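Local coordinates for protein adenosine deaminase 1 (Arthrobacter aurescens, PDB 3RYS) that probably catalyses the zinc-dependent hydrolytic deamination of adenine to hypoxanthine, releasing ammonium, a step of purine salvage and nitrogen catabolism, at residues L213-C227 against R236-S250. Sequence-based numbering, arbitrary orientation.
Sequences LDVLHVERIDHGIRC and RLVAEQVPLTVCPLS. With ADE (adenine), chain D.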
loop_
_atom_site.group_PDB
_atom_site.type_symbol
_atom_site.label_atom_id
_atom_site.label_comp_id
_atom_site.label_asym_id
_atom_site.label_seq_id
_atom_site.Cartn_x
_atom_site.Cartn_y
_atom_site.Cartn_z
ATOM N N LEU A 213 3.864 6.232 -15.996
ATOM C CA LEU A 213 5.306 6.423 -16.130
ATOM C C LEU A 213 5.675 7.675 -16.927
ATOM O O LEU A 213 6.579 8.418 -16.543
ATOM C CB LEU A 213 5.952 5.195 -16.775
ATOM C CG LEU A 213 6.048 3.939 -15.906
ATOM C CD1 LEU A 213 6.468 2.744 -16.748
ATOM C CD2 LEU A 213 7.019 4.159 -14.757
ATOM N N ASP A 214 4.969 7.906 -18.028
ATOM C CA ASP A 214 5.342 8.950 -18.976
ATOM C C ASP A 214 4.644 10.284 -18.729
ATOM O O ASP A 214 5.275 11.343 -18.770
ATOM C CB ASP A 214 5.091 8.470 -20.407
ATOM C CG ASP A 214 6.054 7.373 -20.827
ATOM O OD1 ASP A 214 7.129 7.265 -20.198
ATOM O OD2 ASP A 214 5.744 6.628 -21.782
ATOM N N VAL A 215 3.343 10.229 -18.471
ATOM C CA VAL A 215 2.565 11.434 -18.223
ATOM C C VAL A 215 2.719 11.909 -16.777
ATOM O O VAL A 215 2.855 13.108 -16.522
ATOM C CB VAL A 215 1.072 11.209 -18.540
ATOM C CG1 VAL A 215 0.296 12.508 -18.393
ATOM C CG2 VAL A 215 0.906 10.642 -19.943
ATOM N N LEU A 216 2.712 10.964 -15.839
ATOM C CA LEU A 216 2.743 11.288 -14.413
ATOM C C LEU A 216 4.143 11.204 -13.806
ATOM O O LEU A 216 4.374 11.681 -12.698
ATOM C CB LEU A 216 1.786 10.383 -13.633
ATOM C CG LEU A 216 0.294 10.461 -13.967
ATOM C CD1 LEU A 216 -0.502 9.592 -13.006
ATOM C CD2 LEU A 216 -0.201 11.900 -13.921
ATOM N N HIS A 217 5.069 10.584 -14.531
ATOM C CA HIS A 217 6.454 10.457 -14.085
ATOM C C HIS A 217 6.604 9.818 -12.704
ATOM O O HIS A 217 7.469 10.215 -11.923
ATOM C CB HIS A 217 7.153 11.823 -14.115
ATOM C CG HIS A 217 7.184 12.449 -15.475
ATOM N ND1 HIS A 217 7.966 11.963 -16.502
ATOM C CD2 HIS A 217 6.526 13.521 -15.979
ATOM C CE1 HIS A 217 7.791 12.708 -17.578
ATOM N NE2 HIS A 217 6.922 13.660 -17.288
ATOM N N VAL A 218 5.777 8.821 -12.406
ATOM C CA VAL A 218 5.857 8.149 -11.107
ATOM C C VAL A 218 7.183 7.414 -10.939
ATOM O O VAL A 218 7.856 7.095 -11.917
ATOM C CB VAL A 218 4.699 7.158 -10.882
ATOM C CG1 VAL A 218 3.368 7.877 -10.941
ATOM C CG2 VAL A 218 4.756 6.024 -11.902
ATOM N N GLU A 219 7.544 7.139 -9.691
ATOM C CA GLU A 219 8.821 6.507 -9.382
ATOM C C GLU A 219 8.677 5.022 -9.094
ATOM O O GLU A 219 9.663 4.285 -9.090
ATOM C CB GLU A 219 9.474 7.213 -8.207
ATOM C CG GLU A 219 9.268 8.700 -8.260
ATOM C CD GLU A 219 10.292 9.437 -7.455
ATOM O OE1 GLU A 219 9.890 10.194 -6.547
ATOM O OE2 GLU A 219 11.498 9.246 -7.723
ATOM N N ARG A 220 7.450 4.588 -8.836
ATOM C CA ARG A 220 7.155 3.159 -8.813
ATOM C C ARG A 220 5.681 2.871 -9.080
ATOM O O ARG A 220 4.814 3.683 -8.770
ATOM C CB ARG A 220 7.655 2.475 -7.528
ATOM C CG ARG A 220 7.373 3.201 -6.226
ATOM C CD ARG A 220 7.855 2.378 -5.025
ATOM N NE ARG A 220 7.103 2.709 -3.819
ATOM C CZ ARG A 220 7.610 3.330 -2.761
ATOM N NH1 ARG A 220 8.888 3.671 -2.728
ATOM N NH2 ARG A 220 6.838 3.592 -1.720
ATOM N N ILE A 221 5.416 1.720 -9.689
ATOM C CA ILE A 221 4.064 1.340 -10.065
ATOM C C ILE A 221 3.437 0.471 -8.984
ATOM O O ILE A 221 4.063 -0.464 -8.475
ATOM C CB ILE A 221 4.044 0.576 -11.405
ATOM C CG1 ILE A 221 4.445 1.499 -12.560
ATOM C CG2 ILE A 221 2.671 -0.023 -11.657
ATOM C CD1 ILE A 221 3.398 2.525 -12.913
ATOM N N ASP A 222 2.196 0.782 -8.635
ATOM C CA ASP A 222 1.496 0.024 -7.612
ATOM C C ASP A 222 0.582 -1.025 -8.243
ATOM O O ASP A 222 -0.271 -0.708 -9.073
ATOM C CB ASP A 222 0.747 0.976 -6.680
ATOM C CG ASP A 222 1.692 1.908 -5.929
ATOM O OD1 ASP A 222 2.679 1.412 -5.341
ATOM O OD2 ASP A 222 1.455 3.133 -5.931
ATOM N N HIS A 223 0.792 -2.278 -7.843
ATOM C CA HIS A 223 0.197 -3.446 -8.495
ATOM C C HIS A 223 0.955 -3.793 -9.786
ATOM O O HIS A 223 1.940 -4.532 -9.753
ATOM C CB HIS A 223 -1.303 -3.255 -8.756
ATOM C CG HIS A 223 -2.138 -3.270 -7.513
ATOM N ND1 HIS A 223 -2.231 -4.373 -6.691
ATOM C CD2 HIS A 223 -2.927 -2.319 -6.953
ATOM C CE1 HIS A 223 -3.029 -4.098 -5.674
ATOM N NE2 HIS A 223 -3.470 -2.861 -5.812
ATOM N N GLY A 224 0.495 -3.264 -10.914
ATOM C CA GLY A 224 1.194 -3.425 -12.177
ATOM C C GLY A 224 1.120 -4.805 -12.812
ATOM O O GLY A 224 1.798 -5.066 -13.802
ATOM N N ILE A 225 0.293 -5.689 -12.265
ATOM C CA ILE A 225 0.252 -7.064 -12.753
ATOM C C ILE A 225 -0.262 -7.204 -14.189
ATOM O O ILE A 225 0.057 -8.178 -14.877
ATOM C CB ILE A 225 -0.570 -7.981 -11.832
ATOM C CG1 ILE A 225 -2.012 -7.481 -11.734
ATOM C CG2 ILE A 225 0.078 -8.079 -10.454
ATOM C CD1 ILE A 225 -2.984 -8.534 -11.228
ATOM N N ARG A 226 -1.056 -6.240 -14.647
ATOM C CA ARG A 226 -1.600 -6.319 -16.001
ATOM C C ARG A 226 -0.580 -5.925 -17.067
ATOM O O ARG A 226 -0.874 -5.953 -18.262
ATOM C CB ARG A 226 -2.890 -5.510 -16.140
ATOM C CG ARG A 226 -4.093 -6.189 -15.506
ATOM C CD ARG A 226 -5.389 -5.589 -16.004
ATOM N NE ARG A 226 -5.557 -5.794 -17.438
ATOM C CZ ARG A 226 -6.466 -5.171 -18.183
ATOM N NH1 ARG A 226 -7.288 -4.291 -17.627
ATOM N NH2 ARG A 226 -6.546 -5.419 -19.486
ATOM N N CYS A 227 0.626 -5.579 -16.633
ATOM C CA CYS A 227 1.699 -5.269 -17.563
ATOM C C CYS A 227 2.057 -6.511 -18.368
ATOM O O CYS A 227 2.588 -6.417 -19.473
ATOM C CB CYS A 227 2.936 -4.778 -16.811
ATOM S SG CYS A 227 3.809 -6.093 -15.937
ATOM N N ARG A 236 10.190 -2.517 -21.039
ATOM C CA ARG A 236 10.649 -1.275 -20.427
ATOM C C ARG A 236 10.783 -1.389 -18.909
ATOM O O ARG A 236 11.761 -0.917 -18.326
ATOM C CB ARG A 236 9.707 -0.125 -20.770
ATOM C CG ARG A 236 9.964 1.108 -19.932
ATOM C CD ARG A 236 8.845 2.117 -20.065
ATOM N NE ARG A 236 9.161 3.348 -19.353
ATOM C CZ ARG A 236 8.457 4.467 -19.461
ATOM N NH1 ARG A 236 7.395 4.501 -20.256
ATOM N NH2 ARG A 236 8.818 5.547 -18.777
ATOM N N LEU A 237 9.792 -2.003 -18.271
ATOM C CA LEU A 237 9.838 -2.230 -16.832
ATOM C C LEU A 237 11.142 -2.919 -16.451
ATOM O O LEU A 237 11.910 -2.421 -15.626
ATOM C CB LEU A 237 8.645 -3.077 -16.393
ATOM C CG LEU A 237 7.364 -2.345 -15.975
ATOM C CD1 LEU A 237 7.294 -0.929 -16.526
ATOM C CD2 LEU A 237 6.137 -3.145 -16.374
ATOM N N VAL A 238 11.391 -4.067 -17.071
ATOM C CA VAL A 238 12.622 -4.812 -16.857
ATOM C C VAL A 238 13.866 -3.965 -17.142
ATOM O O VAL A 238 14.825 -3.968 -16.368
ATOM C CB VAL A 238 12.661 -6.068 -17.744
ATOM C CG1 VAL A 238 14.053 -6.676 -17.739
ATOM C CG2 VAL A 238 11.628 -7.076 -17.282
ATOM N N ALA A 239 13.843 -3.243 -18.259
ATOM C CA ALA A 239 14.976 -2.428 -18.686
ATOM C C ALA A 239 15.287 -1.285 -17.717
ATOM O O ALA A 239 16.446 -0.909 -17.531
ATOM C CB ALA A 239 14.724 -1.879 -20.081
ATOM N N GLU A 240 14.248 -0.725 -17.110
ATOM C CA GLU A 240 14.422 0.451 -16.268
ATOM C C GLU A 240 14.396 0.097 -14.788
ATOM O O GLU A 240 14.722 0.923 -13.937
ATOM C CB GLU A 240 13.352 1.498 -16.583
ATOM C CG GLU A 240 13.289 1.899 -18.045
ATOM C CD GLU A 240 12.334 3.054 -18.292
ATOM O OE1 GLU A 240 11.760 3.579 -17.310
ATOM O OE2 GLU A 240 12.166 3.436 -19.472
ATOM N N GLN A 241 14.012 -1.137 -14.483
ATOM C CA GLN A 241 13.969 -1.583 -13.098
ATOM C C GLN A 241 12.958 -0.770 -12.298
ATOM O O GLN A 241 13.185 -0.457 -11.123
ATOM C CB GLN A 241 15.354 -1.472 -12.454
ATOM C CG GLN A 241 16.222 -2.696 -12.641
ATOM C CD GLN A 241 15.485 -3.979 -12.298
ATOM O OE1 GLN A 241 14.793 -4.552 -13.142
ATOM N NE2 GLN A 241 15.636 -4.440 -11.057
ATOM N N VAL A 242 11.853 -0.412 -12.945
ATOM C CA VAL A 242 10.756 0.267 -12.273
ATOM C C VAL A 242 10.208 -0.642 -11.180
ATOM O O VAL A 242 9.771 -1.754 -11.459
ATOM C CB VAL A 242 9.617 0.609 -13.258
ATOM C CG1 VAL A 242 8.536 1.421 -12.568
ATOM C CG2 VAL A 242 10.161 1.358 -14.470
ATOM N N PRO A 243 10.248 -0.180 -9.924
ATOM C CA PRO A 243 9.695 -0.986 -8.832
ATOM C C PRO A 243 8.213 -1.250 -9.045
ATOM O O PRO A 243 7.469 -0.320 -9.362
ATOM C CB PRO A 243 9.896 -0.097 -7.598
ATOM C CG PRO A 243 10.993 0.846 -7.973
ATOM C CD PRO A 243 10.832 1.084 -9.447
ATOM N N LEU A 244 7.807 -2.510 -8.888
ATOM C CA LEU A 244 6.402 -2.899 -8.956
ATOM C C LEU A 244 5.926 -3.425 -7.598
ATOM O O LEU A 244 6.380 -4.475 -7.131
ATOM C CB LEU A 244 6.178 -3.956 -10.046
ATOM C CG LEU A 244 5.602 -3.475 -11.386
ATOM C CD1 LEU A 244 6.404 -2.321 -11.975
ATOM C CD2 LEU A 244 5.500 -4.620 -12.384
ATOM N N THR A 245 5.016 -2.698 -6.963
ATOM C CA THR A 245 4.538 -3.103 -5.649
ATOM C C THR A 245 3.371 -4.100 -5.733
ATOM O O THR A 245 2.198 -3.732 -5.611
ATOM C CB THR A 245 4.212 -1.881 -4.756
ATOM O OG1 THR A 245 3.135 -1.126 -5.322
ATOM C CG2 THR A 245 5.435 -0.980 -4.636
ATOM N N VAL A 246 3.711 -5.370 -5.940
ATOM C CA VAL A 246 2.716 -6.433 -6.062
ATOM C C VAL A 246 2.032 -6.763 -4.737
ATOM O O VAL A 246 2.664 -6.770 -3.681
ATOM C CB VAL A 246 3.337 -7.725 -6.629
ATOM C CG1 VAL A 246 2.251 -8.774 -6.866
ATOM C CG2 VAL A 246 4.102 -7.431 -7.915
ATOM N N CYS A 247 0.734 -7.045 -4.805
ATOM C CA CYS A 247 -0.047 -7.405 -3.626
ATOM C C CYS A 247 -0.820 -8.691 -3.895
ATOM O O CYS A 247 -1.960 -8.649 -4.360
ATOM C CB CYS A 247 -1.013 -6.276 -3.255
ATOM S SG CYS A 247 -0.259 -4.628 -3.238
ATOM N N PRO A 248 -0.192 -9.843 -3.603
ATOM C CA PRO A 248 -0.708 -11.178 -3.944
ATOM C C PRO A 248 -2.124 -11.461 -3.437
ATOM O O PRO A 248 -3.010 -11.744 -4.243
ATOM C CB PRO A 248 0.301 -12.119 -3.283
ATOM C CG PRO A 248 1.577 -11.308 -3.231
ATOM C CD PRO A 248 1.131 -9.908 -2.956
ATOM N N LEU A 249 -2.328 -11.393 -2.125
ATOM C CA LEU A 249 -3.638 -11.660 -1.542
ATOM C C LEU A 249 -4.684 -10.656 -2.009
ATOM O O LEU A 249 -5.846 -11.007 -2.221
ATOM C CB LEU A 249 -3.559 -11.649 -0.018
ATOM C CG LEU A 249 -2.720 -12.756 0.613
ATOM C CD1 LEU A 249 -2.845 -12.713 2.135
ATOM C CD2 LEU A 249 -3.136 -14.114 0.063
ATOM N N SER A 250 -4.273 -9.403 -2.156
ATOM C CA SER A 250 -5.187 -8.375 -2.632
ATOM C C SER A 250 -5.780 -8.767 -3.994
ATOM O O SER A 250 -7.003 -8.758 -4.180
ATOM C CB SER A 250 -4.473 -7.024 -2.710
ATOM O OG SER A 250 -5.332 -6.029 -3.230
HETATM N N9 ADE D . -7.786 1.945 -2.459
HETATM C C8 ADE D . -7.293 1.201 -1.420
HETATM N N7 ADE D . -6.667 0.104 -1.789
HETATM C C5 ADE D . -6.761 0.131 -3.174
HETATM C C6 ADE D . -6.298 -0.752 -4.173
HETATM N N6 ADE D . -5.626 -1.876 -3.899
HETATM N N1 ADE D . -6.555 -0.433 -5.462
HETATM C C2 ADE D . -7.232 0.695 -5.725
HETATM N N3 ADE D . -7.716 1.605 -4.876
HETATM C C4 ADE D . -7.446 1.259 -3.604
HETATM O O HOH W 1 -0.576 -6.414 -7.410
#
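I221 and L244 pair in parallel at the heart of this contact, which joins two neighbouring strands of the TIM barrel, 220-221 and 244-246, through a beta-alpha-beta crossover by way of helix 231-240. I221 N donates to P243 O, T245 N returns a nearly straight bond to I221 O (170° at the hydrogen), and H223 N donates to T245 O. This is the tight, buried part. Behind the strands, V242 CG1 packs against both L213 CD2 and I221 CG1, L244 CD1 lies against I221 CB at 3.8 Å, and L237 splits its two methyls, CD1 against L213 CD1 and CD2 against C227 CB.

On the other side of the strand pair, D222 and T245 run side by side, pointing the same way. With OG1 wedged between backbone N and carbonyl carbon (chi1 64°), T245 donates to the anti lone pair of D222 OD1 at 2.6 Å; the same hydroxyl is also hydrogen-bonded to ND1 of the zinc ligand H19, making T245 a second-shell residue.

The outer end is looser and more open to solvent. There R236, extended along its length, lays one guanidinium face over L213 CB and forms a salt bridge with D214, end-on, NH1 and NH2 both gripping OD1 at 2.8 Å, the carboxylate and guanidinium planes 22° apart. E240 takes NE through weaker bonds. A leucine here would probably leave the D214 and E240 carboxylates without the positive charge that lies between them, and would lose the flat group over L213 CB.

At the barrel mouth, the H223 imidazole has C247 SG obliquely beside it. One water lies in the ring plane, 2.7 Å from H223 ND1, and accepts from C247 N; on the far side of the ring, H223 NE2 comes within 3.0 Å of adenine N6.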